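Local coordinates for putative uncharacterized protein (Cricetid herpesvirus 2, PDB 4ZKQ) that binds chemokines and serves the rodent gammaherpesvirus as a decoy receptor, probably keeping host chemokines from their own receptors, at residues L38-P43 with R87-G92; L42-I47 with E163-F168; W313-S316 with A322-S325; L363-E368 with G377-K382. One frame throughout, in Å; residues are numbered along the deposited sequence.

Interaction 1 of 4, residues L38-P43 with R87-G92; sequences LPIKLP and RAVLVG
L38 and I40 lay their side-chain ends on V89 and V91, which stand two residues apart on strand 85-94. The contact is a loop packed on one face of a mixed beta sheet. L38 comes first. It is exposed as a whole, but its end bends in toward the strand, and its CD2 lies 4.5 Å from V89 CG1. This is a loose contact at the border of the interface. The peptide bond between L38 and P39 is cis. P39 turns aside from the strand. P39, L38 and I40 all touch F137 of the neighbouring strand 132-143. I40 follows and does most of the work. It is buried and its CB faces the strand. CG1 stands beside its backbone N (chi1 -61°), and the chain folds again at chi2 (-63°). This double bend draws CD1 back toward L38, and I40 CD1 lies 3.7 Å from L38 CD2. The two methyls therefore present one apolar surface to the strand. Past I40 the loop draws away from the strand. L42 packs on I47 and Q50 of helix 44-51, and P43 is the N-cap of that helix. On the strand side, V89 and V91 are both buried and point at the loop, while A88 and L90 pack on other parts of the protein. V89 CG1 and V91 CG2 lie 3.7 Å apart. The I40 side chain crosses V91 at a slant. I40 CD1 bridges the two valine methyls, 4.4 Å from V89 CG1 and 4.1 Å from V91 CG2.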
loop_
_atom_site.group_PDB
_atom_site.type_symbol
_atom_site.label_atom_id
_atom_site.label_comp_id
_atom_site.label_asym_id
_atom_site.label_seq_id
_atom_site.Cartn_x
_atom_site.Cartn_y
_atom_site.Cartn_z
ATOM N N LEU A 38 6.706 -2.119 -19.338
ATOM C CA LEU A 38 7.151 -3.516 -19.389
ATOM C C LEU A 38 7.524 -3.916 -20.815
ATOM O O LEU A 38 6.868 -3.498 -21.768
ATOM C CB LEU A 38 6.070 -4.455 -18.860
ATOM C CG LEU A 38 5.555 -4.211 -17.446
ATOM C CD1 LEU A 38 4.552 -5.290 -17.057
ATOM C CD2 LEU A 38 6.714 -4.179 -16.476
ATOM N N PRO A 39 8.572 -4.740 -20.967
ATOM C CA PRO A 39 9.349 -5.290 -19.857
ATOM C C PRO A 39 10.252 -4.238 -19.224
ATOM O O PRO A 39 10.605 -3.251 -19.872
ATOM C CB PRO A 39 10.176 -6.395 -20.523
ATOM C CG PRO A 39 10.363 -5.904 -21.924
ATOM C CD PRO A 39 9.079 -5.196 -22.275
ATOM N N ILE A 40 10.615 -4.452 -17.967
ATOM C CA ILE A 40 11.472 -3.523 -17.244
ATOM C C ILE A 40 12.771 -3.272 -17.999
ATOM O O ILE A 40 13.435 -4.211 -18.432
ATOM C CB ILE A 40 11.802 -4.052 -15.843
ATOM C CG1 ILE A 40 10.512 -4.233 -15.027
ATOM C CG2 ILE A 40 12.787 -3.110 -15.126
ATOM C CD1 ILE A 40 9.749 -2.936 -14.775
ATOM N N LYS A 41 13.124 -2.000 -18.150
ATOM C CA LYS A 41 14.361 -1.617 -18.831
ATOM C C LYS A 41 15.118 -0.544 -18.053
ATOM O O LYS A 41 16.040 0.081 -18.579
ATOM C CB LYS A 41 14.047 -1.121 -20.246
ATOM C CG LYS A 41 13.094 0.069 -20.278
ATOM C CD LYS A 41 12.670 0.428 -21.698
ATOM C CE LYS A 41 11.574 1.483 -21.700
ATOM N NZ LYS A 41 11.422 2.147 -23.024
ATOM N N LEU A 42 14.720 -0.338 -16.800
ATOM C CA LEU A 42 15.332 0.669 -15.936
ATOM C C LEU A 42 15.796 0.037 -14.634
ATOM O O LEU A 42 15.189 -0.924 -14.160
ATOM C CB LEU A 42 14.341 1.794 -15.622
ATOM C CG LEU A 42 13.864 2.690 -16.762
ATOM C CD1 LEU A 42 12.799 3.649 -16.245
ATOM C CD2 LEU A 42 15.026 3.456 -17.374
ATOM N N PRO A 43 16.875 0.571 -14.040
ATOM C CA PRO A 43 17.217 0.081 -12.703
ATOM C C PRO A 43 16.156 0.478 -11.681
ATOM O O PRO A 43 15.392 1.411 -11.927
ATOM C CB PRO A 43 18.559 0.763 -12.404
ATOM C CG PRO A 43 18.586 1.957 -13.277
ATOM C CD PRO A 43 17.824 1.591 -14.518
ATOM N N ARG A 87 -2.833 -1.838 -9.548
ATOM C CA ARG A 87 -1.889 -2.674 -10.274
ATOM C C ARG A 87 -0.526 -2.582 -9.616
ATOM O O ARG A 87 -0.023 -1.487 -9.369
ATOM C CB ARG A 87 -1.810 -2.251 -11.744
ATOM C CG ARG A 87 -3.166 -2.327 -12.442
ATOM C CD ARG A 87 -3.092 -2.049 -13.935
ATOM N NE ARG A 87 -4.424 -2.093 -14.537
ATOM C CZ ARG A 87 -5.041 -3.207 -14.919
ATOM N NH1 ARG A 87 -4.448 -4.388 -14.776
ATOM N NH2 ARG A 87 -6.258 -3.144 -15.449
ATOM N N ALA A 88 0.053 -3.736 -9.313
ATOM C CA ALA A 88 1.364 -3.789 -8.685
ATOM C C ALA A 88 2.395 -4.357 -9.644
ATOM O O ALA A 88 2.104 -5.277 -10.403
ATOM C CB ALA A 88 1.314 -4.624 -7.418
ATOM N N VAL A 89 3.593 -3.789 -9.616
ATOM C CA VAL A 89 4.743 -4.405 -10.251
ATOM C C VAL A 89 5.808 -4.682 -9.199
ATOM O O VAL A 89 6.283 -3.771 -8.509
ATOM C CB VAL A 89 5.338 -3.530 -11.373
ATOM C CG1 VAL A 89 6.527 -4.226 -12.015
ATOM C CG2 VAL A 89 4.279 -3.223 -12.434
ATOM N N LEU A 90 6.147 -5.961 -9.083
ATOM C CA LEU A 90 7.269 -6.438 -8.283
ATOM C C LEU A 90 8.535 -6.432 -9.132
ATOM O O LEU A 90 8.547 -6.983 -10.227
ATOM C CB LEU A 90 6.973 -7.851 -7.762
ATOM C CG LEU A 90 8.132 -8.663 -7.173
ATOM C CD1 LEU A 90 8.553 -8.103 -5.826
ATOM C CD2 LEU A 90 7.760 -10.143 -7.050
ATOM N N VAL A 91 9.591 -5.797 -8.637
ATOM C CA VAL A 91 10.884 -5.803 -9.317
ATOM C C VAL A 91 11.979 -6.150 -8.323
ATOM O O VAL A 91 12.199 -5.418 -7.360
ATOM C CB VAL A 91 11.204 -4.449 -9.957
ATOM C CG1 VAL A 91 12.518 -4.512 -10.736
ATOM C CG2 VAL A 91 10.066 -4.006 -10.839
ATOM N N GLY A 92 12.660 -7.265 -8.560
ATOM C CA GLY A 92 13.670 -7.749 -7.637
ATOM C C GLY A 92 15.034 -7.817 -8.273
ATOM O O GLY A 92 15.160 -8.023 -9.482
#

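Interaction 2 of 4, residues L42-I47 with E163-F168; sequences LPVEDI and EALIHF
V44 and I47, one helical turn apart, both press on L165 of strand 161-169. The apolar contacts come first. L165 CD2 is the shared point. It lies 3.8 Å from I47 CG2 and 4.1 Å from V44 CG1. With CG anti to the backbone N (chi1 169°), L165 extends away from its strand and passes alongside V44. V44 CG1 also reaches the root of L165, 4.1 Å from its CB. All three residues are buried, and V91 of the adjacent strand packs on V44. A polar group meets an apolar one at E163. Its side chain, extended beyond CG, comes in to meet the end of V44, and E163 OE2 lies 3.6 Å from V44 CG1. The same oxygen is 3.8 Å from V44 CG2, and it sits over the branched end of the valine. L179 and K181 of strand 175-181 flank the glutamate. The hydrogen bonds lie within the helix start or beside the contact. P43, the N-cap, accepts at its O from I47 N (3.1 Å), which closes the first turn and sets V44 and I47 on one side. H167 NE2 is bonded to T51 O at the far end of the helix. There the C52-C177 disulfide ties the chain to strand 175-181. No hydrogen bond joins the two segments. Between them the helix start is held by apolar packing with the E163 carboxylate at its border, while the H167 bond to T51 O ties the other end of the helix.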
loop_
_atom_site.group_PDB
_atom_site.type_symbol
_atom_site.label_atom_id
_atom_site.label_comp_id
_atom_site.label_asym_id
_atom_site.label_seq_id
_atom_site.Cartn_x
_atom_site.Cartn_y
_atom_site.Cartn_z
ATOM N N LEU A 42 14.720 -0.338 -16.800
ATOM C CA LEU A 42 15.332 0.669 -15.936
ATOM C C LEU A 42 15.796 0.037 -14.634
ATOM O O LEU A 42 15.189 -0.924 -14.160
ATOM C CB LEU A 42 14.341 1.794 -15.622
ATOM C CG LEU A 42 13.864 2.690 -16.762
ATOM C CD1 LEU A 42 12.799 3.649 -16.245
ATOM C CD2 LEU A 42 15.026 3.456 -17.374
ATOM N N PRO A 43 16.875 0.571 -14.040
ATOM C CA PRO A 43 17.217 0.081 -12.703
ATOM C C PRO A 43 16.156 0.478 -11.681
ATOM O O PRO A 43 15.392 1.411 -11.927
ATOM C CB PRO A 43 18.559 0.763 -12.404
ATOM C CG PRO A 43 18.586 1.957 -13.277
ATOM C CD PRO A 43 17.824 1.591 -14.518
ATOM N N VAL A 44 16.129 -0.222 -10.556
ATOM C CA VAL A 44 15.160 0.022 -9.491
ATOM C C VAL A 44 15.083 1.493 -9.075
ATOM O O VAL A 44 13.994 2.043 -8.915
ATOM C CB VAL A 44 15.505 -0.835 -8.251
ATOM C CG1 VAL A 44 14.728 -0.393 -7.022
ATOM C CG2 VAL A 44 15.249 -2.307 -8.538
ATOM N N GLU A 45 16.235 2.131 -8.894
ATOM C CA GLU A 45 16.251 3.480 -8.349
ATOM C C GLU A 45 15.658 4.475 -9.345
ATOM O O GLU A 45 15.057 5.474 -8.948
ATOM C CB GLU A 45 17.679 3.890 -7.953
ATOM C CG GLU A 45 18.680 3.876 -9.098
ATOM C CD GLU A 45 20.122 3.973 -8.622
ATOM O OE1 GLU A 45 20.361 3.872 -7.400
ATOM O OE2 GLU A 45 21.017 4.151 -9.473
ATOM N N ASP A 46 15.807 4.192 -10.637
ATOM C CA ASP A 46 15.231 5.042 -11.668
ATOM C C ASP A 46 13.726 4.840 -11.750
ATOM O O ASP A 46 12.985 5.792 -11.970
ATOM C CB ASP A 46 15.854 4.768 -13.038
ATOM C CG ASP A 46 17.252 5.357 -13.185
ATOM O OD1 ASP A 46 17.724 6.057 -12.263
ATOM O OD2 ASP A 46 17.873 5.125 -14.240
ATOM N N ILE A 47 13.280 3.594 -11.607
ATOM C CA ILE A 47 11.849 3.316 -11.520
ATOM C C ILE A 47 11.251 4.137 -10.385
ATOM O O ILE A 47 10.204 4.764 -10.543
ATOM C CB ILE A 47 11.552 1.825 -11.268
ATOM C CG1 ILE A 47 12.027 0.973 -12.446
ATOM C CG2 ILE A 47 10.052 1.605 -11.025
ATOM C CD1 ILE A 47 11.998 -0.526 -12.178
ATOM N N GLU A 163 17.238 -7.306 -3.011
ATOM C CA GLU A 163 16.141 -6.430 -2.641
ATOM C C GLU A 163 14.952 -6.644 -3.561
ATOM O O GLU A 163 15.098 -7.167 -4.672
ATOM C CB GLU A 163 16.583 -4.967 -2.698
ATOM C CG GLU A 163 16.812 -4.468 -4.103
ATOM C CD GLU A 163 17.275 -3.024 -4.153
ATOM O OE1 GLU A 163 17.828 -2.538 -3.151
ATOM O OE2 GLU A 163 17.087 -2.382 -5.204
ATOM N N ALA A 164 13.780 -6.227 -3.095
ATOM C CA ALA A 164 12.578 -6.269 -3.906
ATOM C C ALA A 164 11.793 -4.970 -3.777
ATOM O O ALA A 164 11.448 -4.529 -2.678
ATOM C CB ALA A 164 11.719 -7.453 -3.516
ATOM N N LEU A 165 11.538 -4.369 -4.929
ATOM C CA LEU A 165 10.659 -3.221 -5.052
ATOM C C LEU A 165 9.254 -3.673 -5.383
ATOM O O LEU A 165 9.067 -4.509 -6.266
ATOM C CB LEU A 165 11.168 -2.281 -6.152
ATOM C CG LEU A 165 10.226 -1.155 -6.593
ATOM C CD1 LEU A 165 10.062 -0.119 -5.490
ATOM C CD2 LEU A 165 10.720 -0.516 -7.884
ATOM N N ILE A 166 8.272 -3.119 -4.680
ATOM C CA ILE A 166 6.890 -3.213 -5.111
ATOM C C ILE A 166 6.386 -1.808 -5.400
ATOM O O ILE A 166 6.441 -0.920 -4.552
ATOM C CB ILE A 166 6.001 -3.903 -4.073
ATOM C CG1 ILE A 166 6.433 -5.369 -3.925
ATOM C CG2 ILE A 166 4.530 -3.819 -4.487
ATOM C CD1 ILE A 166 5.792 -6.090 -2.789
ATOM N N HIS A 167 5.931 -1.623 -6.629
ATOM C CA HIS A 167 5.268 -0.406 -7.038
ATOM C C HIS A 167 3.792 -0.727 -7.101
ATOM O O HIS A 167 3.394 -1.595 -7.872
ATOM C CB HIS A 167 5.779 0.079 -8.399
ATOM C CG HIS A 167 5.139 1.340 -8.861
ATOM N ND1 HIS A 167 3.847 1.381 -9.362
ATOM C CD2 HIS A 167 5.582 2.617 -8.878
ATOM C CE1 HIS A 167 3.540 2.625 -9.671
ATOM N NE2 HIS A 167 4.576 3.398 -9.389
ATOM N N PHE A 168 2.993 -0.073 -6.264
ATOM C CA PHE A 168 1.540 -0.235 -6.289
ATOM C C PHE A 168 0.884 1.027 -6.832
ATOM O O PHE A 168 0.926 2.090 -6.199
ATOM C CB PHE A 168 1.014 -0.551 -4.886
ATOM C CG PHE A 168 -0.448 -0.926 -4.846
ATOM C CD1 PHE A 168 -0.861 -2.202 -5.190
ATOM C CD2 PHE A 168 -1.399 -0.011 -4.443
ATOM C CE1 PHE A 168 -2.208 -2.550 -5.147
ATOM C CE2 PHE A 168 -2.742 -0.353 -4.399
ATOM C CZ PHE A 168 -3.145 -1.620 -4.753
#

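Interaction 3 of 4, residues W313-S316 with A322-S325; sequences WGTS and AYES
W313 and Y323 run alongside each other from the two arms of a hairpin, with their rings on the same side. The rings are oblique, with planes at 65° and the centroid of the W313 six-membered ring 5.4 Å from that of Y323. The closest atoms are W313 CZ3 and Y323 CE1, 3.5 Å apart. CZ3 comes in at the edge of the tyrosine, near its ring plane. In W313, CG sits between the backbone N and the carbonyl carbon (chi1 65°), which swings the indole along the strand toward Y323. The indole has further partners: NE1 is hydrogen-bonded to T80 O, and the ring of F378 also meets it. Y323 also touches A83, in the C81-C84 disulfide loop. The backbones beneath belong to the beta hairpin of strands 308-315 and 324-330. G314 and E324 are an antiparallel hydrogen-bonded pair. G314 N donates to E324 O at 2.8 Å, and E324 N donates to G314 O at 2.9 Å. The second bond is the straighter, 170° at the hydrogen. W313 and S325 are the next pair, non-hydrogen-bonded. Their side chains lie on the same face of the sheet, and W313 CB lies 3.8 Å from S325 OG. Nearer the turn, T315 CB stands 4.2 Å from Y323 CD1. T315 OG1 makes a weak hydrogen bond of 3.5 Å to A322 O, and a second weak one joins it to G317 N.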
loop_
_atom_site.group_PDB
_atom_site.type_symbol
_atom_site.label_atom_id
_atom_site.label_comp_id
_atom_site.label_asym_id
_atom_site.label_seq_id
_atom_site.Cartn_x
_atom_site.Cartn_y
_atom_site.Cartn_z
ATOM N N TRP A 313 -10.581 9.180 -1.149
ATOM C CA TRP A 313 -11.483 8.338 -1.904
ATOM C C TRP A 313 -12.860 8.336 -1.277
ATOM O O TRP A 313 -13.022 8.703 -0.118
ATOM C CB TRP A 313 -10.934 6.915 -2.015
ATOM C CG TRP A 313 -10.821 6.173 -0.733
ATOM C CD1 TRP A 313 -9.740 6.137 0.102
ATOM C CD2 TRP A 313 -11.814 5.336 -0.139
ATOM N NE1 TRP A 313 -10.001 5.327 1.179
ATOM C CE2 TRP A 313 -11.273 4.822 1.055
ATOM C CE3 TRP A 313 -13.115 4.966 -0.503
ATOM C CZ2 TRP A 313 -11.980 3.968 1.890
ATOM C CZ3 TRP A 313 -13.817 4.117 0.326
ATOM C CH2 TRP A 313 -13.251 3.626 1.507
ATOM N N GLY A 314 -13.856 7.931 -2.053
ATOM C CA GLY A 314 -15.204 7.858 -1.530
ATOM C C GLY A 314 -16.069 6.870 -2.275
ATOM O O GLY A 314 -15.699 6.372 -3.334
ATOM N N THR A 315 -17.223 6.585 -1.687
ATOM C CA THR A 315 -18.226 5.720 -2.285
ATOM C C THR A 315 -19.584 6.185 -1.780
ATOM O O THR A 315 -19.722 6.538 -0.608
ATOM C CB THR A 315 -18.004 4.228 -1.933
ATOM O OG1 THR A 315 -19.025 3.433 -2.546
ATOM C CG2 THR A 315 -18.034 4.010 -0.425
ATOM N N SER A 316 -20.576 6.207 -2.661
ATOM C CA SER A 316 -21.913 6.659 -2.293
ATOM C C SER A 316 -22.662 5.635 -1.453
ATOM O O SER A 316 -23.785 5.887 -1.018
ATOM C CB SER A 316 -22.736 6.977 -3.542
ATOM O OG SER A 316 -22.360 8.218 -4.107
ATOM N N ALA A 322 -18.149 0.756 -6.440
ATOM C CA ALA A 322 -17.776 1.885 -7.286
ATOM C C ALA A 322 -17.059 2.941 -6.452
ATOM O O ALA A 322 -17.694 3.730 -5.753
ATOM C CB ALA A 322 -18.994 2.474 -7.967
ATOM N N TYR A 323 -15.730 2.941 -6.527
ATOM C CA TYR A 323 -14.908 3.844 -5.731
ATOM C C TYR A 323 -14.397 5.008 -6.562
ATOM O O TYR A 323 -13.949 4.824 -7.688
ATOM C CB TYR A 323 -13.726 3.086 -5.112
ATOM C CG TYR A 323 -14.142 2.074 -4.070
ATOM C CD1 TYR A 323 -14.323 2.447 -2.747
ATOM C CD2 TYR A 323 -14.364 0.749 -4.412
ATOM C CE1 TYR A 323 -14.711 1.527 -1.792
ATOM C CE2 TYR A 323 -14.750 -0.179 -3.465
ATOM C CZ TYR A 323 -14.923 0.216 -2.156
ATOM O OH TYR A 323 -15.307 -0.703 -1.211
ATOM N N GLU A 324 -14.484 6.208 -5.994
ATOM C CA GLU A 324 -13.859 7.393 -6.571
ATOM C C GLU A 324 -12.596 7.663 -5.768
ATOM O O GLU A 324 -12.636 7.612 -4.544
ATOM C CB GLU A 324 -14.794 8.607 -6.516
ATOM C CG GLU A 324 -16.193 8.386 -7.074
ATOM C CD GLU A 324 -16.275 8.536 -8.584
ATOM O OE1 GLU A 324 -15.301 9.011 -9.206
ATOM O OE2 GLU A 324 -17.329 8.181 -9.148
ATOM N N SER A 325 -11.481 7.938 -6.441
ATOM C CA SER A 325 -10.224 8.201 -5.747
ATOM C C SER A 325 -9.350 9.197 -6.503
ATOM O O SER A 325 -9.257 9.153 -7.728
ATOM C CB SER A 325 -9.448 6.898 -5.538
ATOM O OG SER A 325 -8.284 7.121 -4.763
#

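Interaction 4 of 4, residues L363-E368 with G377-K382; sequences LDVRVE and GFVFLK
L363 reaches from strand 360-366 toward V379 and L381 of strand 378-384. Its CB points at the other strand but is still 4.6 Å from the nearest methyl, L381 CD2. CG is anti to the backbone N (chi1 176°) and carries the side chain straight on into the contact. CG is the branch point. It meets nothing close on the other strand, but L363 CG lies 4.1 Å from V365 CG2 of its own strand, a contact that CD2 shares. At the tip the two methyls differ. With chi2 at 67°, CD2 is the one that continues the extended chain, and it does the touching. L363 CD2 lies 4.2 Å from V379 CG1. It is nearly as close, 4.3 Å, to L381 CD2, and so it sits between the two residues. CD1 is turned to the side and stays farther from the other strand. V365 repeats the pattern two residues on: its CG1 meets V379 CG2 at 4.2 Å. All four residues are buried, and no hydrogen bond crosses. D364 faces the other way, where R351 and R362 form salt bridges with it. F350 lies against both V365 and V379, while L381 is packed on F295 and L352. The strand axes run 10.3 Å apart at their closest, with N-to-C directions 151° apart. This is too wide for a shared sheet. The two strands belong to different sheets whose apolar faces meet, as in the core of a beta sandwich.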
loop_
_atom_site.group_PDB
_atom_site.type_symbol
_atom_site.label_atom_id
_atom_site.label_comp_id
_atom_site.label_asym_id
_atom_site.label_seq_id
_atom_site.Cartn_x
_atom_site.Cartn_y
_atom_site.Cartn_z
ATOM N N LEU A 363 -11.555 20.579 2.154
ATOM C CA LEU A 363 -11.960 19.512 1.252
ATOM C C LEU A 363 -13.361 19.765 0.720
ATOM O O LEU A 363 -14.315 19.852 1.495
ATOM C CB LEU A 363 -11.924 18.160 1.969
ATOM C CG LEU A 363 -12.425 16.956 1.169
ATOM C CD1 LEU A 363 -11.510 16.656 -0.004
ATOM C CD2 LEU A 363 -12.553 15.741 2.068
ATOM N N ASP A 364 -13.482 19.876 -0.599
ATOM C CA ASP A 364 -14.781 19.991 -1.247
ATOM C C ASP A 364 -15.161 18.664 -1.863
ATOM O O ASP A 364 -14.366 18.049 -2.574
ATOM C CB ASP A 364 -14.769 21.081 -2.317
ATOM C CG ASP A 364 -14.414 22.435 -1.759
ATOM O OD1 ASP A 364 -14.937 22.789 -0.682
ATOM O OD2 ASP A 364 -13.601 23.143 -2.390
ATOM N N VAL A 365 -16.377 18.222 -1.564
ATOM C CA VAL A 365 -16.915 16.995 -2.119
ATOM C C VAL A 365 -18.109 17.317 -3.004
ATOM O O VAL A 365 -19.136 17.781 -2.514
ATOM C CB VAL A 365 -17.360 16.022 -1.013
ATOM C CG1 VAL A 365 -17.847 14.725 -1.619
ATOM C CG2 VAL A 365 -16.224 15.765 -0.034
ATOM N N ARG A 366 -17.975 17.074 -4.302
ATOM C CA ARG A 366 -19.081 17.298 -5.224
ATOM C C ARG A 366 -20.142 16.229 -4.995
ATOM O O ARG A 366 -19.822 15.047 -4.848
ATOM C CB ARG A 366 -18.597 17.281 -6.677
ATOM C CG ARG A 366 -19.634 17.760 -7.683
ATOM C CD ARG A 366 -19.184 17.518 -9.116
ATOM N NE ARG A 366 -20.254 16.915 -9.909
ATOM C CZ ARG A 366 -21.090 17.581 -10.703
ATOM N NH1 ARG A 366 -20.994 18.896 -10.845
ATOM N NH2 ARG A 366 -22.029 16.923 -11.369
ATOM N N VAL A 367 -21.402 16.654 -4.948
ATOM C CA VAL A 367 -22.521 15.745 -4.722
ATOM C C VAL A 367 -23.699 16.116 -5.620
ATOM O O VAL A 367 -23.744 17.216 -6.171
ATOM C CB VAL A 367 -22.978 15.763 -3.246
ATOM C CG1 VAL A 367 -21.862 15.274 -2.332
ATOM C CG2 VAL A 367 -23.426 17.161 -2.839
ATOM N N GLU A 368 -24.649 15.196 -5.761
ATOM C CA GLU A 368 -25.834 15.430 -6.582
ATOM C C GLU A 368 -26.941 16.132 -5.790
ATOM O O GLU A 368 -26.757 16.483 -4.623
ATOM C CB GLU A 368 -26.343 14.108 -7.159
ATOM C CG GLU A 368 -25.487 13.577 -8.299
ATOM C CD GLU A 368 -25.806 12.138 -8.648
ATOM O OE1 GLU A 368 -26.889 11.654 -8.256
ATOM O OE2 GLU A 368 -24.969 11.489 -9.311
ATOM N N GLY A 377 -23.251 7.948 1.896
ATOM C CA GLY A 377 -21.963 8.295 1.321
ATOM C C GLY A 377 -20.829 8.268 2.333
ATOM O O GLY A 377 -21.033 8.553 3.514
ATOM N N PHE A 378 -19.633 7.914 1.867
ATOM C CA PHE A 378 -18.444 7.871 2.716
ATOM C C PHE A 378 -17.241 8.415 1.965
ATOM O O PHE A 378 -17.031 8.075 0.804
ATOM C CB PHE A 378 -18.161 6.445 3.180
ATOM C CG PHE A 378 -16.852 6.282 3.913
ATOM C CD1 PHE A 378 -16.769 6.519 5.276
ATOM C CD2 PHE A 378 -15.710 5.865 3.243
ATOM C CE1 PHE A 378 -15.569 6.354 5.955
ATOM C CE2 PHE A 378 -14.512 5.701 3.915
ATOM C CZ PHE A 378 -14.439 5.944 5.270
ATOM N N VAL A 379 -16.477 9.269 2.636
ATOM C CA VAL A 379 -15.232 9.800 2.097
ATOM C C VAL A 379 -14.131 9.648 3.143
ATOM O O VAL A 379 -14.357 9.871 4.340
ATOM C CB VAL A 379 -15.371 11.290 1.686
ATOM C CG1 VAL A 379 -14.016 11.880 1.281
ATOM C CG2 VAL A 379 -16.378 11.444 0.554
ATOM N N PHE A 380 -12.949 9.246 2.681
ATOM C CA PHE A 380 -11.756 9.167 3.510
ATOM C C PHE A 380 -10.648 10.027 2.917
ATOM O O PHE A 380 -10.316 9.890 1.742
ATOM C CB PHE A 380 -11.270 7.724 3.634
ATOM C CG PHE A 380 -10.083 7.565 4.541
ATOM C CD1 PHE A 380 -10.178 7.889 5.879
ATOM C CD2 PHE A 380 -8.877 7.093 4.056
ATOM C CE1 PHE A 380 -9.096 7.749 6.722
ATOM C CE2 PHE A 380 -7.793 6.946 4.893
ATOM C CZ PHE A 380 -7.901 7.273 6.231
ATOM N N LEU A 381 -10.096 10.912 3.736
ATOM C CA LEU A 381 -8.959 11.736 3.352
ATOM C C LEU A 381 -7.784 11.404 4.243
ATOM O O LEU A 381 -7.897 11.470 5.465
ATOM C CB LEU A 381 -9.297 13.224 3.471
ATOM C CG LEU A 381 -8.130 14.203 3.315
ATOM C CD1 LEU A 381 -7.587 14.156 1.887
ATOM C CD2 LEU A 381 -8.560 15.610 3.692
ATOM N N LYS A 382 -6.660 11.049 3.634
ATOM C CA LYS A 382 -5.429 10.874 4.384
ATOM C C LYS A 382 -4.387 11.848 3.860
ATOM O O LYS A 382 -4.245 12.038 2.655
ATOM C CB LYS A 382 -4.911 9.440 4.290
ATOM C CG LYS A 382 -3.626 9.224 5.086
ATOM C CD LYS A 382 -3.263 7.756 5.240
ATOM C CE LYS A 382 -2.906 7.124 3.915
ATOM N NZ LYS A 382 -2.336 5.759 4.100
#

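Overall arrangement
The contacts form two pairs. Interactions 1 and 2 have centres about 6 Å apart, share L42 and P43, and place one loop and the start of helix 44-51 on neighbouring strands 85-94 and 161-169. A probable hydrogen bond between V91 O and L165 N joins those strands. Interactions 3 and 4 follow later in the chain, with centres about 8 Å apart. They share a sheet, since strand 308-315 pairs with strand 378-384. The hairpin of interaction 3 lies within that sheet, and interaction 4 packs a second sheet on it. The pairs do not touch, and their centres are about 28 to 33 Å apart. They thus mark two separate beta-rich regions of this chemokine-binding protein.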